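Local coordinates for putative exported protein (Aeromonas hydrophila subsp. hydrophila, PDB 4PJ2) that probably inhibits invertebrate-type (i-type) lysozyme in the bacterial periplasm and binds a magnesium ion, at residues 8-11 against 15-18; 32-37 against 77-82; 67-72 against 117-122. All coordinates share one frame; numbering follows the deposited sequence. Where two conformers were deposited one is given.

Contact 1: residues 8-11 against 15-18; sequences QLTL and QVVT
Gln8 lies over Val16, two residues along the strand from its own cross-strand partner, Thr18. Its CG is anti to the backbone N (chi1 180°) and the chain stays extended beyond it, which carries the side chain along the sheet until Gln8 CG stands 3.7 Å from Val16 CG1. The two side chains meet at a slant, and the amide end of Gln8 lies near the same methyl. Behind it, Thr18 CG2 touches Gln8 CG at 4.0 Å. Leu46 packs on Gln8, Val16 and Thr18. These residues occupy one face of a beta hairpin, strands 6-10 and 16-21, whose short segments run antiparallel at 161°. Leu9 and Val17 form a hydrogen-bonded pair: Leu9 N to Val17 O and Val17 N to Leu9 O are both 2.9 Å and nearly straight. On their face, Val17 CG1 approaches Leu9 CB at 3.9 Å, while Leu64 and Leu66 meet Leu9 from the second sheet. Toward the turn, Leu11 N donates to Gln15 O at 2.8 Å, extending the ladder past the strand ends. Leu11 crosses Gln15 at an angle, its CD2 methyl 3.8 Å from Gln15 CB, and Leu66 and Leu97 also pack on Leu11.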
loop_
_atom_site.group_PDB
_atom_site.type_symbol
_atom_site.label_atom_id
_atom_site.label_comp_id
_atom_site.label_asym_id
_atom_site.label_seq_id
_atom_site.Cartn_x
_atom_site.Cartn_y
_atom_site.Cartn_z
ATOM N N GLN A 8 11.395 -3.029 15.823
ATOM C CA GLN A 8 11.305 -2.805 17.247
ATOM C C GLN A 8 11.829 -1.407 17.568
ATOM O O GLN A 8 12.877 -1.012 17.045
ATOM C CB GLN A 8 12.160 -3.847 17.950
ATOM C CG GLN A 8 12.169 -3.731 19.446
ATOM C CD GLN A 8 13.080 -4.747 20.081
ATOM O OE1 GLN A 8 13.053 -5.915 19.709
ATOM N NE2 GLN A 8 13.912 -4.311 21.029
ATOM N N LEU A 9 11.104 -0.674 18.413
ATOM C CA LEU A 9 11.465 0.688 18.822
ATOM C C LEU A 9 11.356 0.833 20.332
ATOM O O LEU A 9 10.411 0.347 20.933
ATOM C CB LEU A 9 10.529 1.725 18.200
ATOM C CG LEU A 9 10.569 1.897 16.689
ATOM C CD1 LEU A 9 9.450 2.842 16.234
ATOM C CD2 LEU A 9 11.915 2.433 16.260
ATOM N N THR A 10 12.308 1.548 20.920
ATOM C CA THR A 10 12.220 1.942 22.315
ATOM C C THR A 10 11.605 3.327 22.416
ATOM O O THR A 10 12.074 4.271 21.775
ATOM C CB THR A 10 13.589 1.948 22.969
ATOM O OG1 THR A 10 14.132 0.631 22.888
ATOM C CG2 THR A 10 13.492 2.377 24.425
ATOM N N LEU A 11 10.576 3.465 23.228
ATOM C CA LEU A 11 9.924 4.737 23.468
ATOM C C LEU A 11 10.698 5.515 24.540
ATOM O O LEU A 11 11.422 4.927 25.343
ATOM C CB LEU A 11 8.495 4.532 23.957
ATOM C CG LEU A 11 7.303 4.205 23.051
ATOM C CD1 LEU A 11 7.625 4.401 21.586
ATOM C CD2 LEU A 11 6.729 2.861 23.324
ATOM N N GLN A 15 9.301 1.957 27.531
ATOM C CA GLN A 15 8.514 0.896 26.917
ATOM C C GLN A 15 9.055 0.597 25.545
ATOM O O GLN A 15 9.763 1.421 24.936
ATOM C CB GLN A 15 7.052 1.274 26.814
ATOM C CG GLN A 15 6.362 1.471 28.123
ATOM C CD GLN A 15 4.852 1.620 27.954
ATOM O OE1 GLN A 15 4.365 2.379 27.110
ATOM N NE2 GLN A 15 4.114 0.891 28.745
ATOM N N VAL A 16 8.706 -0.574 25.040
ATOM C CA VAL A 16 9.202 -1.032 23.760
ATOM C C VAL A 16 8.015 -1.475 22.924
ATOM O O VAL A 16 7.084 -2.100 23.432
ATOM C CB VAL A 16 10.190 -2.190 23.947
ATOM C CG1 VAL A 16 10.591 -2.809 22.618
ATOM C CG2 VAL A 16 11.392 -1.704 24.730
ATOM N N VAL A 17 8.049 -1.155 21.639
ATOM C CA VAL A 17 6.980 -1.537 20.730
ATOM C C VAL A 17 7.580 -2.307 19.561
ATOM O O VAL A 17 8.670 -1.998 19.093
ATOM C CB VAL A 17 6.142 -0.280 20.298
ATOM C CG1 VAL A 17 6.928 0.643 19.385
ATOM C CG2 VAL A 17 4.886 -0.668 19.617
ATOM N N THR A 18 6.860 -3.316 19.081
ATOM C CA THR A 18 7.181 -3.943 17.818
ATOM C C THR A 18 6.001 -3.802 16.871
ATOM O O THR A 18 4.851 -3.719 17.289
ATOM C CB THR A 18 7.558 -5.414 17.950
ATOM O OG1 THR A 18 6.404 -6.146 18.352
ATOM C CG2 THR A 18 8.683 -5.620 18.948
#

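Contact 2: residues 32-37 against 77-82; sequences YDVRLY and LIVVVE
Two stacked antiparallel sheets meet here in the protein core, strand 30-37 of one facing strand 76-82 of the other through Tyr32, Val34, Leu77 and Val79. The short segments 32-37 and 77-82 run at 163° to each other, their axes 10.2 Å apart at closest approach. That spacing and the absence of hydrogen bonds across the pair identify a face-to-face layer contact held by side chains.

Tyr32 reaches Val79 from the opposing layer. Val79 CG1 sits over one face of the ring, 4.0 Å from its centroid and 22° off the normal, in a CH-pi contact displaced toward the CE1-CZ rim. With CG set between the backbone N and the carbonyl carbon (chi1 70°), Tyr32 directs its ring across the layer, and Tyr32 OH comes 3.8 Å from Val79 CB. The hydroxyl is buried yet satisfied, being hydrogen-bonded to the carboxylate of Asp93 on strand 90-98. In this beta-sandwich arrangement the next inward residue of strand 30-37 is Val34, which meets Leu77 tip to tip: Val34 CG1 and Leu77 CD2 are 3.8 Å apart. The other Val34 branch, CG2, makes a looser approach to Val79 CG2 at 4.4 Å. Phe95 packs against both Tyr32 and Val34, whereas Leu64 lies on Val79 and Leu66 on Leu77. On the reverse side of strand 30-37, Arg35 NH1 forms a salt bridge to Asp33 OD2 at 2.8 Å, lying above the carboxylate plane while the acceptor stays within the guanidinium plane.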
loop_
_atom_site.group_PDB
_atom_site.type_symbol
_atom_site.label_atom_id
_atom_site.label_comp_id
_atom_site.label_asym_id
_atom_site.label_seq_id
_atom_site.Cartn_x
_atom_site.Cartn_y
_atom_site.Cartn_z
ATOM N N TYR A 32 -1.410 -5.727 10.008
ATOM C CA TYR A 32 -0.201 -5.608 10.791
ATOM C C TYR A 32 -0.604 -5.579 12.249
ATOM O O TYR A 32 -1.757 -5.344 12.587
ATOM C CB TYR A 32 0.595 -4.371 10.401
ATOM C CG TYR A 32 -0.025 -3.063 10.795
ATOM C CD1 TYR A 32 0.296 -2.469 12.001
ATOM C CD2 TYR A 32 -0.904 -2.401 9.960
ATOM C CE1 TYR A 32 -0.237 -1.252 12.345
ATOM C CE2 TYR A 32 -1.443 -1.188 10.300
ATOM C CZ TYR A 32 -1.105 -0.614 11.490
ATOM O OH TYR A 32 -1.617 0.600 11.865
ATOM N N ASP A 33 0.354 -5.833 13.125
ATOM C CA ASP A 33 0.097 -5.716 14.540
ATOM C C ASP A 33 1.138 -4.843 15.196
ATOM O O ASP A 33 2.254 -4.693 14.699
ATOM C CB ASP A 33 0.007 -7.078 15.229
ATOM C CG ASP A 33 1.276 -7.886 15.146
ATOM O OD1 ASP A 33 1.379 -8.739 14.224
ATOM O OD2 ASP A 33 2.142 -7.703 16.036
ATOM N N VAL A 34 0.703 -4.243 16.291
ATOM C CA VAL A 34 1.529 -3.435 17.159
ATOM C C VAL A 34 1.477 -4.104 18.522
ATOM O O VAL A 34 0.411 -4.377 19.029
ATOM C CB VAL A 34 0.956 -2.013 17.270
ATOM C CG1 VAL A 34 1.795 -1.195 18.223
ATOM C CG2 VAL A 34 0.877 -1.345 15.898
ATOM N N ARG A 35 2.640 -4.361 19.095
ATOM C CA ARG A 35 2.748 -5.019 20.405
ATOM C C ARG A 35 3.576 -4.134 21.314
ATOM O O ARG A 35 4.634 -3.672 20.918
ATOM C CB ARG A 35 3.385 -6.404 20.282
ATOM C CG ARG A 35 2.468 -7.446 19.634
ATOM C CD ARG A 35 3.213 -8.720 19.363
ATOM N NE ARG A 35 2.483 -9.976 19.498
ATOM C CZ ARG A 35 1.897 -10.668 18.532
ATOM N NH1 ARG A 35 1.767 -10.191 17.305
ATOM N NH2 ARG A 35 1.381 -11.848 18.834
ATOM N N LEU A 36 3.070 -3.915 22.521
ATOM C CA LEU A 36 3.698 -3.064 23.517
ATOM C C LEU A 36 4.206 -3.912 24.663
ATOM O O LEU A 36 3.474 -4.776 25.177
ATOM C CB LEU A 36 2.675 -2.077 24.040
ATOM C CG LEU A 36 3.134 -1.046 25.054
ATOM C CD1 LEU A 36 4.173 -0.118 24.449
ATOM C CD2 LEU A 36 1.955 -0.266 25.578
ATOM N N TYR A 37 5.439 -3.634 25.057
ATOM C CA TYR A 37 6.148 -4.323 26.133
ATOM C C TYR A 37 6.628 -3.292 27.151
ATOM O O TYR A 37 6.885 -2.140 26.802
ATOM C CB TYR A 37 7.363 -5.072 25.575
ATOM C CG TYR A 37 7.013 -6.077 24.501
ATOM C CD1 TYR A 37 6.886 -7.435 24.799
ATOM C CD2 TYR A 37 6.784 -5.660 23.181
ATOM C CE1 TYR A 37 6.540 -8.335 23.825
ATOM C CE2 TYR A 37 6.435 -6.564 22.218
ATOM C CZ TYR A 37 6.317 -7.901 22.535
ATOM O OH TYR A 37 5.962 -8.768 21.534
ATOM N N LEU A 77 2.806 6.615 18.260
ATOM C CA LEU A 77 3.341 5.829 17.166
ATOM C C LEU A 77 2.479 6.015 15.952
ATOM O O LEU A 77 1.259 5.902 16.038
ATOM C CB LEU A 77 3.344 4.351 17.558
ATOM C CG LEU A 77 3.688 3.361 16.440
ATOM C CD1 LEU A 77 5.120 3.471 15.967
ATOM C CD2 LEU A 77 3.376 1.945 16.901
ATOM N N ILE A 78 3.121 6.284 14.826
ATOM C CA ILE A 78 2.414 6.388 13.550
ATOM C C ILE A 78 2.953 5.322 12.625
ATOM O O ILE A 78 4.147 5.240 12.392
ATOM C CB ILE A 78 2.548 7.786 12.905
ATOM C CG1 ILE A 78 2.038 8.850 13.877
ATOM C CG2 ILE A 78 1.762 7.812 11.581
ATOM C CD1 ILE A 78 3.119 9.555 14.686
ATOM N N VAL A 79 2.055 4.473 12.127
ATOM C CA VAL A 79 2.414 3.441 11.164
ATOM C C VAL A 79 1.902 3.881 9.800
ATOM O O VAL A 79 0.701 4.068 9.626
ATOM C CB VAL A 79 1.825 2.062 11.537
ATOM C CG1 VAL A 79 2.237 1.011 10.516
ATOM C CG2 VAL A 79 2.281 1.642 12.931
ATOM N N VAL A 80 2.821 4.079 8.856
ATOM C CA VAL A 80 2.483 4.579 7.525
ATOM C C VAL A 80 2.515 3.431 6.540
ATOM O O VAL A 80 3.469 2.677 6.504
ATOM C CB VAL A 80 3.463 5.674 7.053
ATOM C CG1 VAL A 80 3.014 6.205 5.694
ATOM C CG2 VAL A 80 3.549 6.792 8.076
ATOM N N VAL A 81 1.470 3.333 5.733
ATOM C CA VAL A 81 1.296 2.237 4.787
ATOM C C VAL A 81 1.113 2.802 3.384
ATOM O O VAL A 81 0.365 3.756 3.202
ATOM C CB VAL A 81 0.064 1.386 5.167
ATOM C CG1 VAL A 81 -0.217 0.281 4.149
ATOM C CG2 VAL A 81 0.282 0.761 6.541
ATOM N N GLU A 82 1.784 2.190 2.413
ATOM C CA GLU A 82 1.771 2.625 1.011
ATOM C C GLU A 82 0.992 1.613 0.168
ATOM O O GLU A 82 1.339 0.438 0.147
ATOM C CB GLU A 82 3.223 2.728 0.509
ATOM C CG GLU A 82 3.421 2.873 -1.007
ATOM C CD GLU A 82 4.892 2.916 -1.409
ATOM O OE1 GLU A 82 5.515 1.839 -1.547
ATOM O OE2 GLU A 82 5.427 4.030 -1.587
#

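Contact 3: residues 67-72 against 117-122; sequences LDLNGD and DVIQAL. With MG (magnesium ion), chain G.
Segment 67-72 leaves strand 60-67 and curls round a magnesium ion, bringing Leu67 and Leu69 against Ile119 in the first turn of helix 118-123; the nearest CA atoms, those of Leu69 and Leu122, are 7.9 Å apart. Asp117 is the helix N-cap, its OD1 accepting from Gln120 N at 3.0 Å. In the loop, Asp68 OD1 accepts from Gly71 N at 2.8 Å and Asn70 OD1 from Asp72 N in an Asx turn, so two of the metal-binding oxygens are also tied to backbone amides. Asp68 OD1, Asn70 OD1 and Asp72 OD1 lie 2.4, 2.3 and 2.2 Å from magnesium, and Gln74 O and the Glu76 carboxylate complete the site, whose Asp-x-Asn-x-Asp spacing resembles the DxDxDG loops of calcium-binding proteins. Ile119 divides its branches between the leucines. Its CD1 meets Leu67 CD1 at 3.6 Å, the side chains crossing at a slant; its CG2, anti to the backbone N, touches Leu69 CD2 at 3.9 Å, nearly at a right angle. Ile78 of strand 76-82 packs against Leu67, Leu69, Ile119 and Leu122, Phe106 of strand 102-112 touches Leu69, and Val118 rests on strands 90-98 and 102-112, seating the helix on the sheet's outer face.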
loop_
_atom_site.group_PDB
_atom_site.type_symbol
_atom_site.label_atom_id
_atom_site.label_comp_id
_atom_site.label_asym_id
_atom_site.label_seq_id
_atom_site.Cartn_x
_atom_site.Cartn_y
_atom_site.Cartn_z
ATOM N N LEU A 67 6.123 10.635 17.131
ATOM C CA LEU A 67 5.918 12.082 17.154
ATOM C C LEU A 67 4.756 12.398 18.070
ATOM O O LEU A 67 3.782 11.657 18.104
ATOM C CB LEU A 67 5.613 12.592 15.745
ATOM C CG LEU A 67 6.757 12.540 14.728
ATOM C CD1 LEU A 67 6.259 12.861 13.329
ATOM C CD2 LEU A 67 7.860 13.507 15.111
ATOM N N ASP A 68 4.864 13.484 18.826
ATOM C CA ASP A 68 3.783 13.906 19.704
ATOM C C ASP A 68 2.667 14.574 18.907
ATOM O O ASP A 68 2.834 15.689 18.409
ATOM C CB ASP A 68 4.330 14.875 20.752
ATOM C CG ASP A 68 3.274 15.337 21.731
ATOM O OD1 ASP A 68 2.185 14.732 21.773
ATOM O OD2 ASP A 68 3.538 16.307 22.470
ATOM N N LEU A 69 1.521 13.908 18.809
ATOM C CA LEU A 69 0.396 14.398 18.018
ATOM C C LEU A 69 -0.646 15.101 18.869
ATOM O O LEU A 69 -1.384 15.943 18.364
ATOM C CB LEU A 69 -0.281 13.232 17.290
ATOM C CG LEU A 69 0.573 12.452 16.301
ATOM C CD1 LEU A 69 -0.264 11.321 15.722
ATOM C CD2 LEU A 69 1.140 13.354 15.206
ATOM N N ASN A 70 -0.727 14.736 20.148
ATOM C CA ASN A 70 -1.782 15.250 21.017
ATOM C C ASN A 70 -1.280 16.305 21.994
ATOM O O ASN A 70 -2.057 16.859 22.765
ATOM C CB ASN A 70 -2.474 14.111 21.778
ATOM C CG ASN A 70 -1.534 13.352 22.702
ATOM O OD1 ASN A 70 -0.348 13.671 22.816
ATOM N ND2 ASN A 70 -2.068 12.335 23.370
ATOM N N GLY A 71 0.021 16.571 21.963
ATOM C CA GLY A 71 0.600 17.641 22.753
ATOM C C GLY A 71 0.885 17.308 24.207
ATOM O O GLY A 71 1.096 18.222 25.008
ATOM N N ASP A 72 0.899 16.024 24.559
ATOM C CA ASP A 72 1.213 15.623 25.931
ATOM C C ASP A 72 2.711 15.401 26.135
ATOM O O ASP A 72 3.130 14.842 27.150
ATOM C CB ASP A 72 0.420 14.375 26.345
ATOM C CG ASP A 72 0.857 13.112 25.612
ATOM O OD1 ASP A 72 1.866 13.130 24.878
ATOM O OD2 ASP A 72 0.184 12.074 25.788
ATOM N N ASP A 117 1.798 15.148 3.493
ATOM C CA ASP A 117 2.257 15.078 4.871
ATOM C C ASP A 117 1.226 14.308 5.672
ATOM O O ASP A 117 0.145 14.780 5.966
ATOM C CB ASP A 117 2.429 16.503 5.410
ATOM C CG ASP A 117 3.062 16.547 6.791
ATOM O OD1 ASP A 117 2.973 15.566 7.534
ATOM O OD2 ASP A 117 3.658 17.590 7.138
ATOM N N VAL A 118 1.599 13.090 6.072
ATOM C CA VAL A 118 0.707 12.192 6.809
ATOM C C VAL A 118 0.442 12.747 8.197
ATOM O O VAL A 118 -0.654 12.651 8.734
ATOM C CB VAL A 118 1.358 10.802 6.925
ATOM C CG1 VAL A 118 0.609 9.909 7.902
ATOM C CG2 VAL A 118 1.454 10.152 5.558
ATOM N N ILE A 119 1.466 13.353 8.771
ATOM C CA ILE A 119 1.357 13.869 10.124
ATOM C C ILE A 119 0.376 15.027 10.165
ATOM O O ILE A 119 -0.465 15.102 11.048
ATOM C CB ILE A 119 2.721 14.301 10.661
ATOM C CG1 ILE A 119 3.642 13.076 10.784
ATOM C CG2 ILE A 119 2.578 14.985 12.006
ATOM C CD1 ILE A 119 3.145 11.960 11.726
ATOM N N GLN A 120 0.472 15.932 9.199
ATOM C CA GLN A 120 -0.464 17.042 9.073
ATOM C C GLN A 120 -1.881 16.508 8.950
ATOM O O GLN A 120 -2.815 17.019 9.553
ATOM C CB GLN A 120 -0.108 17.890 7.837
ATOM C CG GLN A 120 -1.056 19.068 7.543
ATOM C CD GLN A 120 -0.918 19.623 6.119
ATOM O OE1 GLN A 120 -0.366 18.971 5.228
ATOM N NE2 GLN A 120 -1.439 20.826 5.904
ATOM N N ALA A 121 -2.038 15.462 8.144
ATOM C CA ALA A 121 -3.366 14.910 7.904
ATOM C C ALA A 121 -3.962 14.318 9.179
ATOM O O ALA A 121 -5.162 14.431 9.431
ATOM C CB ALA A 121 -3.308 13.865 6.811
ATOM N N LEU A 122 -3.110 13.704 9.987
ATOM C CA LEU A 122 -3.535 13.114 11.250
ATOM C C LEU A 122 -3.839 14.155 12.325
ATOM O O LEU A 122 -4.453 13.827 13.342
ATOM C CB LEU A 122 -2.460 12.164 11.773
ATOM C CG LEU A 122 -2.328 10.813 11.084
ATOM C CD1 LEU A 122 -0.967 10.209 11.398
ATOM C CD2 LEU A 122 -3.448 9.868 11.506
HETATM MG MG MG G . 1.669 12.571 22.722
#

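Contacts 1 and 2 share the first sheet: strand 16-21 pairs with strand 30-37 through Val16 O to Tyr37 N, 2.8 Å, and Thr18 N to Arg35 O, 2.9 Å, and the centres of the two contacts lie about 10 Å apart. Contact 2 passes from that sheet to the second, and contact 3 lies on the far side of the second sheet. Ile78 bridges these two, its CG2 3.6 Å from Leu122 CD1 and its CD1 3.8 Å from Ile119 CD1. Contacts 1 and 3 do not touch, with nearest atoms about 8 Å apart. Contact 3 holds three of the magnesium ligands, while the side chains of Leu11 and Leu77 each lie about 10 Å from the ion.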